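Local coordinates for protein contact-dependent inhibitor A (Escherichia coli NC101, PDB 5I4Q) that is the toxin domain of a contact-dependent growth inhibition effector, which is probably delivered into neighbouring bacteria to stop their growth, at residues A[10-15]-A[24-29]. Residues are numbered along the deposited sequence; the frame is centred on the assembly and turned at random.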
loop_
_atom_site.group_PDB
_atom_site.type_symbol
_atom_site.label_atom_id
_atom_site.label_comp_id
_atom_site.label_asym_id
_atom_site.label_seq_id
_atom_site.Cartn_x
_atom_site.Cartn_y
_atom_site.Cartn_z
ATOM N N ILE A 10 31.290 -6.336 -20.508
ATOM C CA ILE A 10 30.763 -7.626 -20.089
ATOM C C ILE A 10 30.734 -8.512 -21.350
ATOM O O ILE A 10 30.151 -8.146 -22.390
ATOM C CB ILE A 10 29.362 -7.477 -19.443
ATOM C CG1 ILE A 10 29.472 -6.680 -18.122
ATOM C CG2 ILE A 10 28.732 -8.840 -19.183
ATOM C CD1 ILE A 10 28.159 -6.286 -17.423
ATOM N N SER A 11 31.392 -9.665 -21.257
ATOM C CA SER A 11 31.435 -10.639 -22.360
ATOM C C SER A 11 30.365 -11.693 -22.173
ATOM O O SER A 11 30.021 -12.055 -21.038
ATOM C CB SER A 11 32.796 -11.337 -22.433
ATOM O OG SER A 11 33.818 -10.385 -22.320
ATOM N N PHE A 12 29.869 -12.185 -23.300
ATOM C CA PHE A 12 28.819 -13.178 -23.335
ATOM C C PHE A 12 29.226 -14.264 -24.320
ATOM O O PHE A 12 29.425 -13.975 -25.490
ATOM C CB PHE A 12 27.511 -12.525 -23.795
ATOM C CG PHE A 12 26.353 -13.464 -23.848
ATOM C CD1 PHE A 12 25.973 -14.166 -22.722
ATOM C CD2 PHE A 12 25.645 -13.652 -25.021
ATOM C CE1 PHE A 12 24.900 -15.045 -22.746
ATOM C CE2 PHE A 12 24.574 -14.527 -25.066
ATOM C CZ PHE A 12 24.195 -15.220 -23.922
ATOM N N ASP A 13 29.322 -15.504 -23.851
ATOM C CA ASP A 13 29.640 -16.627 -24.726
ATOM C C ASP A 13 28.427 -17.553 -25.006
ATOM O O ASP A 13 28.622 -18.690 -25.357
ATOM C CB ASP A 13 30.796 -17.422 -24.107
ATOM C CG ASP A 13 30.405 -18.088 -22.822
ATOM O OD1 ASP A 13 29.197 -18.077 -22.500
ATOM O OD2 ASP A 13 31.276 -18.625 -22.118
ATOM N N GLY A 14 27.191 -17.088 -24.849
ATOM C CA GLY A 14 26.012 -17.951 -25.025
ATOM C C GLY A 14 25.533 -18.586 -23.718
ATOM O O GLY A 14 24.320 -18.800 -23.524
ATOM N N ASP A 15 26.474 -18.885 -22.817
ATOM C CA ASP A 15 26.165 -19.553 -21.542
ATOM C C ASP A 15 26.375 -18.686 -20.324
ATOM O O ASP A 15 25.755 -18.921 -19.322
ATOM C CB ASP A 15 27.069 -20.769 -21.323
ATOM C CG ASP A 15 27.014 -21.769 -22.459
ATOM O OD1 ASP A 15 25.934 -22.322 -22.715
ATOM O OD2 ASP A 15 28.076 -22.025 -23.074
ATOM N N PHE A 24 28.376 -15.062 -14.213
ATOM C CA PHE A 24 27.002 -15.474 -13.943
ATOM C C PHE A 24 26.453 -16.276 -15.118
ATOM O O PHE A 24 26.643 -15.870 -16.255
ATOM C CB PHE A 24 26.083 -14.250 -13.825
ATOM C CG PHE A 24 26.178 -13.533 -12.511
ATOM C CD1 PHE A 24 27.175 -12.586 -12.281
ATOM C CD2 PHE A 24 25.247 -13.760 -11.514
ATOM C CE1 PHE A 24 27.256 -11.914 -11.070
ATOM C CE2 PHE A 24 25.318 -13.100 -10.323
ATOM C CZ PHE A 24 26.325 -12.173 -10.086
ATOM N N SER A 25 25.713 -17.347 -14.868
ATOM C CA SER A 25 24.964 -17.981 -15.993
ATOM C C SER A 25 23.993 -16.976 -16.648
ATOM O O SER A 25 23.521 -16.017 -16.014
ATOM C CB SER A 25 24.210 -19.233 -15.568
ATOM O OG SER A 25 23.003 -18.914 -14.937
ATOM N N LYS A 26 23.723 -17.208 -17.916
ATOM C CA LYS A 26 22.822 -16.390 -18.681
ATOM C C LYS A 26 21.511 -16.191 -17.950
ATOM O O LYS A 26 21.032 -15.076 -17.824
ATOM C CB LYS A 26 22.538 -17.037 -20.056
ATOM C CG LYS A 26 21.759 -16.158 -21.041
ATOM C CD LYS A 26 21.144 -16.960 -22.196
ATOM C CE LYS A 26 20.258 -16.097 -23.096
ATOM N NZ LYS A 26 18.897 -15.881 -22.526
ATOM N N SER A 27 20.887 -17.269 -17.522
ATOM C CA SER A 27 19.525 -17.126 -17.036
ATOM C C SER A 27 19.563 -16.506 -15.648
ATOM O O SER A 27 18.720 -15.679 -15.345
ATOM C CB SER A 27 18.770 -18.462 -17.035
ATOM O OG SER A 27 19.426 -19.358 -16.158
ATOM N N TYR A 28 20.547 -16.860 -14.821
ATOM C CA TYR A 28 20.548 -16.310 -13.471
ATOM C C TYR A 28 20.774 -14.793 -13.541
ATOM O O TYR A 28 20.046 -14.018 -12.918
ATOM C CB TYR A 28 21.547 -17.008 -12.549
ATOM C CG TYR A 28 21.393 -16.628 -11.110
ATOM C CD1 TYR A 28 20.142 -16.689 -10.479
ATOM C CD2 TYR A 28 22.476 -16.253 -10.363
ATOM C CE1 TYR A 28 19.976 -16.328 -9.143
ATOM C CE2 TYR A 28 22.337 -15.871 -9.031
ATOM C CZ TYR A 28 21.100 -15.915 -8.414
ATOM O OH TYR A 28 20.993 -15.533 -7.092
ATOM N N TYR A 29 21.696 -14.382 -14.408
ATOM C CA TYR A 29 21.965 -12.973 -14.615
ATOM C C TYR A 29 20.697 -12.207 -14.984
ATOM O O TYR A 29 20.386 -11.171 -14.394
ATOM C CB TYR A 29 23.028 -12.787 -15.697
ATOM C CG TYR A 29 23.419 -11.344 -15.922
ATOM C CD1 TYR A 29 24.277 -10.703 -15.071
ATOM C CD2 TYR A 29 22.933 -10.638 -17.007
ATOM C CE1 TYR A 29 24.653 -9.383 -15.278
ATOM C CE2 TYR A 29 23.321 -9.304 -17.238
ATOM C CZ TYR A 29 24.192 -8.685 -16.387
ATOM O OH TYR A 29 24.570 -7.347 -16.609
#
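Lys26 lies against the ring of Phe12, and its backbone is tied to Asp15. Its CB sits 3.8 Å from Asp15 O and also near Phe12 CE1. CG is anti to the backbone N (chi1 -171°), which sends the extended chain slantwise across the Phe12 ring at CE1 and CZ. Lys26 CG comes to within 3.7 Å of Phe12 CE1. CD lies 3.9 Å from both Phe12 CZ and Gly14 O, and CE is still near Phe12 CZ. The chain then bends at chi4 (-80°), and NZ forms a salt bridge with Glu30, one helical turn on.

One hydrogen bond joins the backbones: Lys26 N donates to Asp15 O at 3.0 Å. The donor stands above the carbonyl plane. Ser25 CA adds a CA-H...O contact to the same oxygen. Ser25 is also the N-cap, with its OG accepting from Tyr28 N. The facing turn is braced by Asp13 OD1, which accepts from Asp15 N in an Asx turn and also from Phe16 N, while Gly14 N sits over the centre of the Phe12 ring. Farther along, Ile10 CD1 meets Tyr29 OH at 3.8 Å; that hydroxyl is hydrogen-bonded to an acidic side chain, and to the backbone, of the chain of another protein.

The contact links the hairpin turn after strand 8-12 to the start of helix 26-34, which follows strand 22-25. Strand 16-19 runs between these two outer strands, and its Tyr17 packs against Phe12, Lys26 and Tyr29.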